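Local coordinates for protein GH30 Xylanase C (Talaromyces cellulolyticus CF-2612, PDB 6M5Z) that hydrolyses xylan as an endoxylanase of glycoside hydrolase family 30, probably cleaving internal xylosidic linkages of the main chain, at residues 87-91 with 170-174; 93-97 with 160-164; 401-407 with 438-444. All coordinates share one frame. Residue numbers count along the deposited sequence, not the author numbering.

Contact 1 of 3, residues 87-91 with 170-174; sequences GSIEP and YLVQY
In the family 30 TIM-barrel domain the loop after strand 77-82 is held against helix 164-180 by an ST turn and an isoleucine. Segment 87-91 is irregular, and in its ST turn Ser-88 OG accepts from Glu-90 N at 3.1 Å. The same OG shares a 2.8 Å hydrogen bond with Tyr-170 OH, and one water joins that OH (3.0 Å) to Ile-89 N (2.9 Å). Ile-89 (p, t) points at the helix: its CD1 lies over one face of the Tyr-170 ring, 3.4 Å from Tyr-170 O and 3.9 Å from Tyr-174 CB. Both tyrosines are t, one helical turn apart, and Tyr-174 N donates a hydrogen bond to Tyr-170 O (3.1 Å). CA atoms pair Ile-89 with Tyr-174 (7.0 Å) and Glu-90 with Tyr-170 (7.6 Å). Glu-90, its side chain extended (chi1 and chi2 t), brings OE2 to 3.5 Å from Tyr-170 CD2. Both tyrosines also touch Ile-82 of strand 77-82, as outer helices of a (beta/alpha)8 barrel pack on its strands.

Contact 2 of 3, residues 93-97 with 160-164; sequences APSGP and SGDWR
A proline laid on an indole can join two irregular loops without direct hydrogen bonds, as segments 93-97 and 160-164 illustrate. Ser-160 comes first, its CA 6.7 Å from that of Gly-96. Its OG (chi1 p) accepts from Trp-163 NE1 at 2.9 Å, fixing the indole from within its own loop, while its carbonyl O lies 3.2 Å from Pro-97 CG. Gly-161 follows with phi 111° and psi -157°, where a beta carbon would be jammed against the preceding carbonyl and crowd Pro-97 CG. The CA-to-CB bond of Asp-162 points away from the other loop; OD1 accepts from Arg-164 N (3.1 Å, an Asx turn) and NE (3.0 Å), and OD2 from NH2 (2.9 Å), so both carboxylate oxygens meet the guanidinium in a salt bridge. Asp-162 O is 3.4 Å from Pro-97 CB, and a water donates to Asp-162 O (2.8 Å) and Pro-97 O (3.1 Å). Trp-163 (chi1 m, chi2 84°) supplies the platform: Pro-97 CA stands 3.5 Å from the centroid of its six-membered ring, 7° off the normal, a CH-pi contact, whereas Pro-94 CG meets the ring edge at CZ3 (3.9 Å). Pro-97 and Trp-163 CA atoms are 5.2 Å apart. Trp-163 is the N-cap of helix 164-180, and its ring meets Phe-137 in the loop after strand 126-131, as do Ala-93 and Pro-94 from the loop between strand 77-82 and helix 112-121.

Contact 3 of 3, residues 401-407 with 438-444; sequences NSETISL and TVGGSLP
Side chains alternate across a beta ladder, and antiparallel strands 403-407 and 438-443 show how the two faces can differ. Their axes approach to 4.5 Å at 161°. Glu-403 with Leu-443 and Ile-405 with Gly-441 are hydrogen-bonded pairs: Glu-403 N to Leu-443 O is 3.0 Å, Leu-443 N to Glu-403 O 2.7 Å, Ile-405 N to Gly-441 O 2.9 Å and Gly-441 N to Ile-405 O 3.2 Å. Leu-407 N adds a hydrogen bond to Val-439 O at 2.8 Å, beside a water lying 2.7 Å from Leu-407 O and accepting from Val-439 N (2.8 Å). Thr-404 with Ser-442 and Ser-406 with Gly-440 are non-hydrogen-bonded pairs, each with CA atoms 4.3 Å apart.

On the face of Ile-405 and Leu-407 the side chains are largely apolar. Ile-405 (p, t) sets CG2 3.9 Å from CD1 of Leu-443 (m, t), and Leu-407 (m, t) sets CD1 3.9 Å from CG1 of Val-439 (t). Glu-403 (m, m) starts on this face but curls back, its OE2 accepting from Asn-401 ND2 at 3.0 Å. The other face is polar: Thr-404 OG1 (chi1 m) and Ser-442 OG (chi1 t) share one water, each 2.7 Å from it, and Ser-406 OG (chi1 t) reaches 3.1 Å from Thr-438 CG2. A beta carbon on Gly-440 would clash with Ile-405 O. The apolar face packs on strands 391-397 and 447-454, the layered arrangement of the family 30 beta sandwich.

Followed from the N terminus, the chain leaves strand 77-82 and enters one long loop that supplies the first segments of both contact 1 and contact 2. It then runs through helix 112-121 and strand 126-131 before the second loop reaches 160-164, where contact 2 closes; a few residues later, on helix 164-180, contact 1 closes around it. The two are thus nested, with centres about 14 Å apart, and fasten successive parts of the same loop to the body and then to the start of one helix. Contact 3 follows in series, closing a 30-residue excursion of strands and loops without helix. Its centre lies about 53 Å from that of contact 1, across the centre of the chain; contacts 1 and 2 belong to the barrel, contact 3 to the sandwich.

Contact 1 of 3, residues 87-91 with 170-174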
# COMPACT_ATOMS: atom_id res chain seq x y z
N GLY A 87 9.96 17.19 -12.88
CA GLY A 87 10.51 15.93 -12.37
C GLY A 87 10.20 14.73 -13.24
O GLY A 87 10.57 13.62 -12.83
N SER A 88 9.51 14.93 -14.38
CA SER A 88 9.20 13.89 -15.39
C SER A 88 10.45 13.50 -16.16
O SER A 88 11.38 14.37 -16.31
CB SER A 88 8.17 14.37 -16.38
OG SER A 88 7.73 13.32 -17.22
N ILE A 89 10.47 12.28 -16.68
CA ILE A 89 11.50 11.89 -17.68
C ILE A 89 11.20 12.48 -19.07
O ILE A 89 12.05 12.32 -19.94
CB ILE A 89 11.62 10.36 -17.71
CG1 ILE A 89 10.33 9.70 -18.24
CG2 ILE A 89 12.04 9.86 -16.35
CD1 ILE A 89 10.51 8.26 -18.69
N GLU A 90 10.05 13.12 -19.32
CA GLU A 90 9.73 13.71 -20.63
C GLU A 90 9.05 15.05 -20.41
O GLU A 90 7.86 15.20 -20.66
CB GLU A 90 8.87 12.79 -21.49
CG GLU A 90 8.89 13.15 -22.98
CD GLU A 90 8.00 12.27 -23.85
OE1 GLU A 90 7.80 12.64 -25.03
OE2 GLU A 90 7.48 11.23 -23.35
N PRO A 91 9.80 16.03 -19.89
CA PRO A 91 9.19 17.29 -19.44
C PRO A 91 8.76 18.22 -20.58
O PRO A 91 8.11 19.19 -20.30
CB PRO A 91 10.32 17.91 -18.62
CG PRO A 91 11.57 17.38 -19.22
CD PRO A 91 11.25 15.97 -19.65
N TYR A 170 6.67 5.83 -22.71
CA TYR A 170 7.11 6.69 -21.58
C TYR A 170 7.16 5.88 -20.28
O TYR A 170 8.18 5.96 -19.59
CB TYR A 170 6.19 7.90 -21.49
CG TYR A 170 6.19 8.71 -20.22
CD1 TYR A 170 5.38 8.37 -19.15
CD2 TYR A 170 6.95 9.87 -20.13
CE1 TYR A 170 5.34 9.16 -18.00
CE2 TYR A 170 6.91 10.68 -19.00
CZ TYR A 170 6.10 10.32 -17.94
OH TYR A 170 6.03 11.14 -16.84
N LEU A 171 6.14 5.10 -19.97
CA LEU A 171 6.08 4.32 -18.72
C LEU A 171 7.16 3.24 -18.75
O LEU A 171 7.84 3.07 -17.74
CB LEU A 171 4.69 3.72 -18.53
CG LEU A 171 3.58 4.72 -18.27
CD1 LEU A 171 2.21 4.03 -18.36
CD2 LEU A 171 3.78 5.38 -16.92
N VAL A 172 7.36 2.60 -19.90
CA VAL A 172 8.44 1.59 -20.08
C VAL A 172 9.81 2.27 -19.91
O VAL A 172 10.74 1.63 -19.33
CB VAL A 172 8.28 0.83 -21.41
CG1 VAL A 172 9.53 0.09 -21.80
CG2 VAL A 172 7.13 -0.17 -21.30
N GLN A 173 10.04 3.48 -20.44
CA GLN A 173 11.36 4.14 -20.29
C GLN A 173 11.62 4.42 -18.80
O GLN A 173 12.78 4.28 -18.32
CB GLN A 173 11.43 5.44 -21.11
CG GLN A 173 12.75 6.18 -20.97
CD GLN A 173 13.89 5.38 -21.55
OE1 GLN A 173 13.77 4.80 -22.63
NE2 GLN A 173 14.95 5.23 -20.76
N TYR A 174 10.59 4.82 -18.06
CA TYR A 174 10.75 5.06 -16.61
C TYR A 174 11.17 3.76 -15.91
O TYR A 174 12.11 3.77 -15.12
CB TYR A 174 9.45 5.62 -16.02
CG TYR A 174 9.49 5.83 -14.54
CD1 TYR A 174 9.88 7.04 -14.02
CD2 TYR A 174 9.11 4.83 -13.67
CE1 TYR A 174 9.91 7.25 -12.66
CE2 TYR A 174 9.17 5.01 -12.30
CZ TYR A 174 9.48 6.25 -11.80
OH TYR A 174 9.53 6.44 -10.45
O HOH W 1 8.56 10.59 -15.29

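Contact 2 of 3, residues 93-97 with 160-164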
# COMPACT_ATOMS: atom_id res chain seq x y z
N ALA A 93 7.29 18.45 -24.74
CA ALA A 93 6.57 17.69 -25.79
C ALA A 93 7.51 17.43 -26.95
O ALA A 93 8.34 18.28 -27.29
CB ALA A 93 5.38 18.44 -26.31
N PRO A 94 7.38 16.27 -27.60
CA PRO A 94 7.99 16.06 -28.91
C PRO A 94 7.05 16.66 -29.96
O PRO A 94 5.96 17.22 -29.61
CB PRO A 94 8.01 14.54 -29.00
CG PRO A 94 6.71 14.15 -28.30
CD PRO A 94 6.58 15.12 -27.15
N SER A 95 7.39 16.51 -31.24
CA SER A 95 6.65 17.21 -32.32
C SER A 95 5.29 16.55 -32.58
O SER A 95 4.44 17.19 -33.22
CB SER A 95 7.45 17.29 -33.58
OG SER A 95 7.67 16.01 -34.09
N GLY A 96 5.07 15.33 -32.10
CA GLY A 96 3.79 14.63 -32.27
C GLY A 96 3.81 13.26 -31.61
O GLY A 96 4.84 12.81 -31.14
N PRO A 97 2.65 12.57 -31.61
CA PRO A 97 2.50 11.34 -30.86
C PRO A 97 3.38 10.17 -31.26
O PRO A 97 3.48 9.29 -30.49
CB PRO A 97 1.02 10.95 -30.98
CG PRO A 97 0.47 11.80 -32.11
CD PRO A 97 1.42 12.96 -32.32
N SER A 160 -4.15 16.67 -31.64
CA SER A 160 -2.74 16.24 -31.84
C SER A 160 -2.62 14.73 -32.06
O SER A 160 -1.54 14.30 -32.46
CB SER A 160 -1.83 16.65 -30.71
OG SER A 160 -2.26 16.01 -29.53
N GLY A 161 -3.69 13.96 -31.86
CA GLY A 161 -3.73 12.53 -32.25
C GLY A 161 -3.76 11.60 -31.05
O GLY A 161 -4.14 12.03 -29.93
N ASP A 162 -3.33 10.37 -31.26
CA ASP A 162 -3.53 9.23 -30.34
C ASP A 162 -2.21 8.97 -29.62
O ASP A 162 -1.25 8.58 -30.28
CB ASP A 162 -3.98 7.99 -31.12
CG ASP A 162 -4.11 6.70 -30.32
OD1 ASP A 162 -3.87 6.68 -29.10
OD2 ASP A 162 -4.45 5.70 -30.94
N TRP A 163 -2.14 9.31 -28.32
CA TRP A 163 -0.88 9.26 -27.54
C TRP A 163 -0.77 7.98 -26.71
O TRP A 163 0.11 7.95 -25.84
CB TRP A 163 -0.79 10.50 -26.66
CG TRP A 163 -0.54 11.76 -27.41
CD1 TRP A 163 -1.46 12.55 -28.02
CD2 TRP A 163 0.73 12.41 -27.63
NE1 TRP A 163 -0.87 13.64 -28.59
CE2 TRP A 163 0.48 13.57 -28.39
CE3 TRP A 163 2.03 12.11 -27.28
CZ2 TRP A 163 1.50 14.45 -28.75
CZ3 TRP A 163 3.05 12.94 -27.69
CH2 TRP A 163 2.78 14.10 -28.41
N ARG A 164 -1.63 6.98 -26.93
CA ARG A 164 -1.59 5.72 -26.16
C ARG A 164 -0.21 5.09 -26.29
O ARG A 164 0.40 4.73 -25.26
CB ARG A 164 -2.68 4.76 -26.60
CG ARG A 164 -4.02 5.22 -26.09
CD ARG A 164 -5.14 4.31 -26.51
NE ARG A 164 -5.28 4.31 -27.96
CZ ARG A 164 -6.08 3.51 -28.63
NH1 ARG A 164 -6.79 2.56 -28.01
NH2 ARG A 164 -6.17 3.64 -29.93
O HOH W 2 1.19 7.40 -29.50

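Contact 3 of 3, residues 401-407 with 438-444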
# COMPACT_ATOMS: atom_id res chain seq x y z
N ASN A 401 -12.45 -2.82 28.76
CA ASN A 401 -12.00 -3.76 29.81
C ASN A 401 -11.17 -4.85 29.15
O ASN A 401 -11.32 -5.07 27.91
CB ASN A 401 -13.17 -4.46 30.50
CG ASN A 401 -14.08 -5.15 29.51
OD1 ASN A 401 -14.93 -4.50 28.90
ND2 ASN A 401 -13.88 -6.44 29.30
N SER A 402 -10.34 -5.53 29.94
CA SER A 402 -9.60 -6.75 29.51
C SER A 402 -10.60 -7.84 29.10
O SER A 402 -11.67 -7.95 29.72
CB SER A 402 -8.69 -7.25 30.57
OG SER A 402 -7.73 -6.26 30.85
N GLU A 403 -10.20 -8.64 28.11
CA GLU A 403 -10.97 -9.79 27.57
C GLU A 403 -10.02 -10.99 27.52
O GLU A 403 -8.94 -10.88 26.90
CB GLU A 403 -11.54 -9.52 26.17
CG GLU A 403 -12.67 -8.49 26.14
CD GLU A 403 -13.99 -8.95 26.73
OE1 GLU A 403 -14.13 -10.17 26.99
OE2 GLU A 403 -14.85 -8.07 27.01
N THR A 404 -10.39 -12.08 28.17
CA THR A 404 -9.62 -13.34 28.16
C THR A 404 -10.08 -14.19 26.98
O THR A 404 -11.31 -14.43 26.79
CB THR A 404 -9.70 -14.07 29.51
OG1 THR A 404 -9.07 -13.25 30.50
CG2 THR A 404 -8.99 -15.40 29.46
N ILE A 405 -9.11 -14.68 26.22
CA ILE A 405 -9.39 -15.55 25.06
C ILE A 405 -8.57 -16.83 25.17
O ILE A 405 -7.56 -16.88 25.91
CB ILE A 405 -9.12 -14.82 23.73
CG1 ILE A 405 -7.66 -14.39 23.60
CG2 ILE A 405 -10.05 -13.63 23.63
CD1 ILE A 405 -7.28 -14.05 22.18
N SER A 406 -9.00 -17.79 24.37
CA SER A 406 -8.36 -19.11 24.17
C SER A 406 -8.36 -19.38 22.68
O SER A 406 -9.38 -19.09 22.05
CB SER A 406 -9.14 -20.17 24.94
OG SER A 406 -8.29 -21.25 25.28
N LEU A 407 -7.30 -19.97 22.14
CA LEU A 407 -7.24 -20.35 20.71
C LEU A 407 -7.23 -21.87 20.60
O LEU A 407 -6.23 -22.51 20.95
CB LEU A 407 -5.99 -19.72 20.09
CG LEU A 407 -5.88 -18.21 20.28
CD1 LEU A 407 -4.53 -17.75 19.78
CD2 LEU A 407 -7.02 -17.51 19.57
N THR A 438 -2.92 -25.26 23.92
CA THR A 438 -3.89 -24.14 23.77
C THR A 438 -3.25 -22.81 24.21
O THR A 438 -2.93 -22.62 25.41
CB THR A 438 -5.20 -24.48 24.49
OG1 THR A 438 -5.82 -25.53 23.74
CG2 THR A 438 -6.16 -23.32 24.56
N VAL A 439 -3.12 -21.88 23.27
CA VAL A 439 -2.64 -20.49 23.53
C VAL A 439 -3.79 -19.65 24.10
O VAL A 439 -4.94 -19.83 23.67
CB VAL A 439 -2.06 -19.85 22.25
CG1 VAL A 439 -1.76 -18.38 22.43
CG2 VAL A 439 -0.79 -20.53 21.78
N GLY A 440 -3.51 -18.79 25.05
CA GLY A 440 -4.52 -17.84 25.55
C GLY A 440 -3.87 -16.59 26.06
O GLY A 440 -2.60 -16.42 25.95
N GLY A 441 -4.71 -15.69 26.55
CA GLY A 441 -4.23 -14.47 27.18
C GLY A 441 -5.35 -13.55 27.58
O GLY A 441 -6.49 -13.72 27.12
N SER A 442 -4.98 -12.57 28.39
CA SER A 442 -5.85 -11.47 28.83
C SER A 442 -5.52 -10.25 27.96
O SER A 442 -4.53 -9.61 28.25
CB SER A 442 -5.65 -11.20 30.30
OG SER A 442 -6.48 -10.11 30.68
N LEU A 443 -6.36 -9.96 26.97
CA LEU A 443 -6.19 -8.81 26.03
C LEU A 443 -6.48 -7.53 26.79
O LEU A 443 -7.60 -7.36 27.24
CB LEU A 443 -7.15 -8.93 24.86
CG LEU A 443 -7.21 -10.26 24.14
CD1 LEU A 443 -8.26 -10.21 23.03
CD2 LEU A 443 -5.85 -10.67 23.57
N PRO A 444 -5.50 -6.62 26.96
CA PRO A 444 -5.74 -5.36 27.65
C PRO A 444 -6.81 -4.56 26.91
O PRO A 444 -7.07 -4.73 25.72
CB PRO A 444 -4.38 -4.66 27.69
CG PRO A 444 -3.37 -5.73 27.36
CD PRO A 444 -4.11 -6.72 26.49
O HOH W 3 -9.11 -10.60 31.16
O HOH W 4 -3.57 -22.66 20.59